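Local coordinates for protein fiber (Murine adenovirus 2, PDB 5NBH) that forms the distal part of the trimeric adenovirus fibre, which binds N-acetylglucosamine and probably attaches the virion to its host cell, at residues 170-184 / 196-209. Sequence-based numbering, arbitrary orientation.
Sequences PTSDKSVYKQGFMPI and TYCSYALTYRLGNF
Strand 179-184 pairs antiparallel with 196-205, through two-way backbone bonds between Gly180 and Tyr200, Met182 and Cys198, and Ile184 and Thr196; Leu202 N adds another to Lys178 O. Gly180 suits its place because the Tyr200 ring lies over its backbone, Gly180 CA standing 4.0 Å from the ring centroid. Tyr200 CG sits between backbone N and carbonyl carbon (chi1 59°), which folds the ring across the neighbouring strand, and Tyr200 OH meets two waters bound to Gln179 O and Phe181 O. On the other sheet face, the small Ser199 lets its CB approach the Phe181 ring centre to 3.5 Å, while Tyr197 CD1 touches that ring's edge. Beyond the ladder, where 170-178 is loop or turn, Tyr204 OH donates to Pro170 O (2.6 Å) and Ser172 CB rests over the Tyr204 ring. Pro170, a compact apolar ring, lays CD over the Phe209 face, 3.5 Å from its centroid. Within this chain strand 179-188 is an outer strand of a four-stranded sheet, and strand 208-217 flanks 191-205 on its other side; strand 223-231 of the other sheet covers Met182, Ile184 and Leu202, with Phe228 stacked on Tyr200. On the opposite face Tyr197 stacks on Phe192 of a second subunit, bringing the hairpin into the trimer interface.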
loop_
_atom_site.group_PDB
_atom_site.type_symbol
_atom_site.label_atom_id
_atom_site.label_comp_id
_atom_site.label_asym_id
_atom_site.label_seq_id
_atom_site.Cartn_x
_atom_site.Cartn_y
_atom_site.Cartn_z
ATOM N N PRO A 170 8.111 -14.637 -5.426
ATOM C CA PRO A 170 8.292 -14.130 -6.762
ATOM C C PRO A 170 8.779 -15.210 -7.748
ATOM O O PRO A 170 8.936 -16.347 -7.353
ATOM C CB PRO A 170 9.386 -13.088 -6.552
ATOM C CG PRO A 170 10.268 -13.726 -5.549
ATOM C CD PRO A 170 9.374 -14.543 -4.657
ATOM N N THR A 171 8.972 -14.838 -9.010
ATOM C CA THR A 171 9.390 -15.806 -10.028
ATOM C C THR A 171 10.741 -16.414 -9.611
ATOM O O THR A 171 11.656 -15.687 -9.172
ATOM C CB THR A 171 9.463 -15.208 -11.460
ATOM O OG1 THR A 171 9.961 -16.213 -12.359
ATOM C CG2 THR A 171 10.391 -14.014 -11.539
ATOM N N SER A 172 10.839 -17.741 -9.725
ATOM C CA SER A 172 12.095 -18.469 -9.480
ATOM C C SER A 172 12.927 -18.674 -10.740
ATOM O O SER A 172 13.905 -19.441 -10.695
ATOM C CB SER A 172 11.798 -19.835 -8.863
ATOM O OG SER A 172 11.050 -20.624 -9.794
ATOM N N ASP A 173 12.556 -18.018 -11.839
ATOM C CA ASP A 173 13.365 -18.009 -13.063
ATOM C C ASP A 173 14.774 -17.496 -12.734
ATOM O O ASP A 173 14.941 -16.361 -12.324
ATOM C CB ASP A 173 12.701 -17.114 -14.113
ATOM C CG ASP A 173 13.449 -17.085 -15.436
ATOM O OD1 ASP A 173 14.662 -17.433 -15.487
ATOM O OD2 ASP A 173 12.805 -16.678 -16.424
ATOM N N LYS A 174 15.775 -18.354 -12.906
ATOM C CA LYS A 174 17.134 -18.058 -12.445
ATOM C C LYS A 174 17.861 -17.035 -13.319
ATOM O O LYS A 174 18.936 -16.554 -12.926
ATOM C CB LYS A 174 17.957 -19.360 -12.309
ATOM C CG LYS A 174 17.390 -20.379 -11.316
ATOM C CD LYS A 174 17.391 -19.897 -9.862
ATOM C CE LYS A 174 16.871 -20.977 -8.909
ATOM N NZ LYS A 174 15.431 -21.322 -9.182
ATOM N N SER A 175 17.275 -16.688 -14.476
ATOM C CA SER A 175 17.710 -15.532 -15.265
ATOM C C SER A 175 17.118 -14.186 -14.775
ATOM O O SER A 175 17.425 -13.142 -15.360
ATOM C CB SER A 175 17.338 -15.703 -16.743
ATOM O OG SER A 175 15.964 -15.422 -16.951
ATOM N N VAL A 176 16.266 -14.210 -13.740
ATOM C CA VAL A 176 15.695 -12.969 -13.171
ATOM C C VAL A 176 16.429 -12.571 -11.891
ATOM O O VAL A 176 16.614 -13.395 -10.988
ATOM C CB VAL A 176 14.181 -13.110 -12.906
ATOM C CG1 VAL A 176 13.616 -11.827 -12.304
ATOM C CG2 VAL A 176 13.465 -13.457 -14.196
ATOM N N TYR A 177 16.860 -11.316 -11.840
ATOM C CA TYR A 177 17.607 -10.777 -10.698
ATOM C C TYR A 177 16.924 -9.505 -10.212
ATOM O O TYR A 177 17.423 -8.395 -10.464
ATOM C CB TYR A 177 19.077 -10.480 -11.046
ATOM C CG TYR A 177 19.895 -11.688 -11.406
ATOM C CD1 TYR A 177 19.880 -12.193 -12.716
ATOM C CD2 TYR A 177 20.691 -12.328 -10.460
ATOM C CE1 TYR A 177 20.645 -13.302 -13.068
ATOM C CE2 TYR A 177 21.449 -13.437 -10.799
ATOM C CZ TYR A 177 21.420 -13.921 -12.104
ATOM O OH TYR A 177 22.170 -15.035 -12.448
ATOM N N LYS A 178 15.791 -9.676 -9.525
ATOM C CA LYS A 178 15.079 -8.541 -8.969
ATOM C C LYS A 178 15.931 -7.915 -7.865
ATOM O O LYS A 178 16.288 -8.554 -6.874
ATOM C CB LYS A 178 13.705 -8.971 -8.469
ATOM C CG LYS A 178 12.862 -7.835 -7.911
ATOM C CD LYS A 178 12.415 -6.829 -8.938
ATOM C CE LYS A 178 11.491 -5.777 -8.321
ATOM N NZ LYS A 178 10.927 -4.960 -9.428
ATOM N N GLN A 179 16.351 -6.683 -8.082
ATOM C CA GLN A 179 17.158 -6.010 -7.084
ATOM C C GLN A 179 17.218 -4.524 -7.317
ATOM O O GLN A 179 16.791 -4.004 -8.387
ATOM C CB GLN A 179 18.583 -6.555 -7.117
ATOM C CG GLN A 179 19.305 -6.317 -8.419
ATOM C CD GLN A 179 20.702 -6.936 -8.405
ATOM O OE1 GLN A 179 21.327 -7.044 -7.342
ATOM N NE2 GLN A 179 21.209 -7.288 -9.568
ATOM N N GLY A 180 17.734 -3.843 -6.309
ATOM C CA GLY A 180 17.900 -2.411 -6.404
ATOM C C GLY A 180 18.301 -1.851 -5.058
ATOM O O GLY A 180 18.691 -2.621 -4.161
ATOM N N PHE A 181 18.287 -0.522 -4.976
ATOM C CA PHE A 181 18.700 0.205 -3.794
ATOM C C PHE A 181 17.651 1.233 -3.426
ATOM O O PHE A 181 17.033 1.826 -4.305
ATOM C CB PHE A 181 20.006 0.966 -4.010
ATOM C CG PHE A 181 21.266 0.117 -3.923
ATOM C CD1 PHE A 181 21.529 -0.861 -4.875
ATOM C CD2 PHE A 181 22.186 0.354 -2.943
ATOM C CE1 PHE A 181 22.696 -1.613 -4.824
ATOM C CE2 PHE A 181 23.382 -0.385 -2.872
ATOM C CZ PHE A 181 23.626 -1.361 -3.829
ATOM N N MET A 182 17.537 1.510 -2.135
ATOM C CA MET A 182 16.660 2.549 -1.651
ATOM C C MET A 182 17.483 3.485 -0.746
ATOM O O MET A 182 18.408 3.040 -0.065
ATOM C CB MET A 182 15.495 1.967 -0.837
ATOM C CG MET A 182 14.458 1.179 -1.629
ATOM S SD MET A 182 13.723 2.155 -2.992
ATOM C CE MET A 182 12.214 1.282 -3.385
ATOM N N PRO A 183 17.116 4.772 -0.728
ATOM C CA PRO A 183 17.697 5.687 0.246
ATOM C C PRO A 183 17.134 5.373 1.609
ATOM O O PRO A 183 15.933 5.044 1.717
ATOM C CB PRO A 183 17.254 7.049 -0.246
ATOM C CG PRO A 183 15.978 6.807 -0.973
ATOM C CD PRO A 183 16.094 5.433 -1.568
ATOM N N ILE A 184 17.951 5.523 2.641
ATOM C CA ILE A 184 17.541 5.296 4.019
ATOM C C ILE A 184 18.228 6.331 4.875
ATOM O O ILE A 184 19.243 6.897 4.472
ATOM C CB ILE A 184 17.865 3.890 4.578
ATOM C CG1 ILE A 184 19.349 3.509 4.406
ATOM C CG2 ILE A 184 17.020 2.851 3.894
ATOM C CD1 ILE A 184 19.828 2.425 5.343
ATOM N N THR A 196 22.038 7.525 3.930
ATOM C CA THR A 196 22.773 6.469 3.266
ATOM C C THR A 196 21.789 5.638 2.417
ATOM O O THR A 196 20.767 6.172 1.908
ATOM C CB THR A 196 23.640 5.673 4.281
ATOM O OG1 THR A 196 24.405 4.687 3.569
ATOM C CG2 THR A 196 22.812 5.025 5.383
ATOM N N TYR A 197 22.106 4.388 2.189
ATOM C CA TYR A 197 21.326 3.532 1.288
ATOM C C TYR A 197 21.365 2.083 1.743
ATOM O O TYR A 197 22.209 1.678 2.564
ATOM C CB TYR A 197 21.844 3.653 -0.142
ATOM C CG TYR A 197 23.353 3.487 -0.242
ATOM C CD1 TYR A 197 23.925 2.240 -0.268
ATOM C CD2 TYR A 197 24.194 4.599 -0.303
ATOM C CE1 TYR A 197 25.300 2.078 -0.344
ATOM C CE2 TYR A 197 25.574 4.444 -0.394
ATOM C CZ TYR A 197 26.117 3.182 -0.407
ATOM O OH TYR A 197 27.501 2.994 -0.509
ATOM N N CYS A 198 20.389 1.326 1.235
ATOM C CA CYS A 198 20.278 -0.071 1.507
ATOM C C CYS A 198 19.901 -0.771 0.207
ATOM O O CYS A 198 18.999 -0.314 -0.516
ATOM C CB CYS A 198 19.219 -0.319 2.571
ATOM S SG CYS A 198 19.089 -2.041 3.144
ATOM N N SER A 199 20.593 -1.850 -0.112
ATOM C CA SER A 199 20.199 -2.662 -1.265
ATOM C C SER A 199 19.172 -3.735 -0.875
ATOM O O SER A 199 19.094 -4.153 0.284
ATOM C CB SER A 199 21.398 -3.312 -1.906
ATOM O OG SER A 199 21.973 -4.221 -1.059
ATOM N N TYR A 200 18.425 -4.184 -1.861
ATOM C CA TYR A 200 17.607 -5.378 -1.707
ATOM C C TYR A 200 17.860 -6.269 -2.914
ATOM O O TYR A 200 18.108 -5.794 -4.016
ATOM C CB TYR A 200 16.117 -5.028 -1.524
ATOM C CG TYR A 200 15.579 -4.252 -2.699
ATOM C CD1 TYR A 200 15.672 -2.873 -2.721
ATOM C CD2 TYR A 200 15.023 -4.901 -3.810
ATOM C CE1 TYR A 200 15.208 -2.128 -3.803
ATOM C CE2 TYR A 200 14.568 -4.156 -4.923
ATOM C CZ TYR A 200 14.662 -2.769 -4.897
ATOM O OH TYR A 200 14.254 -1.990 -5.982
ATOM N N ALA A 201 17.735 -7.558 -2.718
ATOM C CA ALA A 201 17.912 -8.531 -3.798
ATOM C C ALA A 201 17.046 -9.734 -3.494
ATOM O O ALA A 201 17.070 -10.261 -2.371
ATOM C CB ALA A 201 19.373 -8.919 -3.900
ATOM N N LEU A 202 16.228 -10.121 -4.462
ATOM C CA LEU A 202 15.395 -11.316 -4.361
ATOM C C LEU A 202 16.028 -12.422 -5.187
ATOM O O LEU A 202 16.278 -12.234 -6.375
ATOM C CB LEU A 202 14.007 -11.054 -4.937
ATOM C CG LEU A 202 13.016 -10.350 -3.987
ATOM C CD1 LEU A 202 13.547 -9.160 -3.228
ATOM C CD2 LEU A 202 11.765 -10.009 -4.802
ATOM N N THR A 203 16.266 -13.560 -4.569
ATOM C CA THR A 203 16.845 -14.721 -5.309
ATOM C C THR A 203 16.254 -16.023 -4.813
ATOM O O THR A 203 15.658 -16.057 -3.749
ATOM C CB THR A 203 18.366 -14.800 -5.100
ATOM O OG1 THR A 203 18.683 -14.884 -3.711
ATOM C CG2 THR A 203 19.035 -13.588 -5.683
ATOM N N TYR A 204 16.465 -17.099 -5.567
ATOM C CA TYR A 204 16.270 -18.429 -5.034
ATOM C C TYR A 204 17.615 -19.184 -5.090
ATOM O O TYR A 204 18.351 -19.097 -6.087
ATOM C CB TYR A 204 15.276 -19.233 -5.824
ATOM C CG TYR A 204 13.810 -18.855 -5.697
ATOM C CD1 TYR A 204 13.303 -17.738 -6.363
ATOM C CD2 TYR A 204 12.937 -19.629 -4.932
ATOM C CE1 TYR A 204 11.961 -17.386 -6.246
ATOM C CE2 TYR A 204 11.576 -19.311 -4.851
ATOM C CZ TYR A 204 11.106 -18.203 -5.518
ATOM O OH TYR A 204 9.762 -17.896 -5.452
ATOM N N ARG A 205 17.874 -19.917 -4.035
ATOM C CA ARG A 205 18.942 -20.932 -4.052
ATOM C C ARG A 205 18.641 -22.048 -3.092
ATOM O O ARG A 205 17.965 -21.848 -2.092
ATOM C CB ARG A 205 20.288 -20.298 -3.754
ATOM C CG ARG A 205 20.527 -19.793 -2.334
ATOM C CD ARG A 205 22.006 -19.418 -2.202
ATOM N NE ARG A 205 22.357 -19.042 -0.840
ATOM C CZ ARG A 205 22.177 -17.827 -0.296
ATOM N NH1 ARG A 205 21.658 -16.826 -0.997
ATOM N NH2 ARG A 205 22.539 -17.605 0.967
ATOM N N LEU A 206 19.128 -23.253 -3.412
ATOM C CA LEU A 206 18.966 -24.390 -2.520
ATOM C C LEU A 206 17.469 -24.722 -2.268
ATOM O O LEU A 206 17.133 -25.261 -1.235
ATOM C CB LEU A 206 19.726 -24.138 -1.227
ATOM C CG LEU A 206 21.199 -23.667 -1.399
ATOM C CD1 LEU A 206 21.886 -23.580 -0.048
ATOM C CD2 LEU A 206 22.004 -24.546 -2.358
ATOM N N GLY A 207 16.619 -24.385 -3.235
ATOM C CA GLY A 207 15.172 -24.611 -3.188
ATOM C C GLY A 207 14.374 -23.540 -2.441
ATOM O O GLY A 207 13.151 -23.676 -2.310
ATOM N N ASN A 208 15.052 -22.512 -1.919
ATOM C CA ASN A 208 14.421 -21.531 -1.012
ATOM C C ASN A 208 14.538 -20.095 -1.562
ATOM O O ASN A 208 15.351 -19.805 -2.427
ATOM C CB ASN A 208 14.988 -21.624 0.379
ATOM C CG ASN A 208 14.505 -22.849 1.131
ATOM O OD1 ASN A 208 13.424 -23.407 0.835
ATOM N ND2 ASN A 208 15.307 -23.294 2.061
ATOM N N PHE A 209 13.643 -19.228 -1.083
ATOM C CA PHE A 209 13.533 -17.820 -1.516
ATOM C C PHE A 209 14.257 -16.964 -0.495
ATOM O O PHE A 209 14.031 -17.124 0.675
ATOM C CB PHE A 209 12.028 -17.447 -1.570
ATOM C CG PHE A 209 11.749 -15.969 -1.677
ATOM C CD1 PHE A 209 12.405 -15.189 -2.602
ATOM C CD2 PHE A 209 10.750 -15.379 -0.900
ATOM C CE1 PHE A 209 12.136 -13.848 -2.724
ATOM C CE2 PHE A 209 10.451 -14.032 -1.024
ATOM C CZ PHE A 209 11.140 -13.267 -1.928
HETATM O O HOH W 1 14.998 -12.448 -8.823
HETATM O O HOH W 2 18.316 -10.652 -7.463
HETATM O O HOH W 3 14.008 -3.317 -8.265
HETATM O O HOH W 4 15.717 0.546 -6.604
#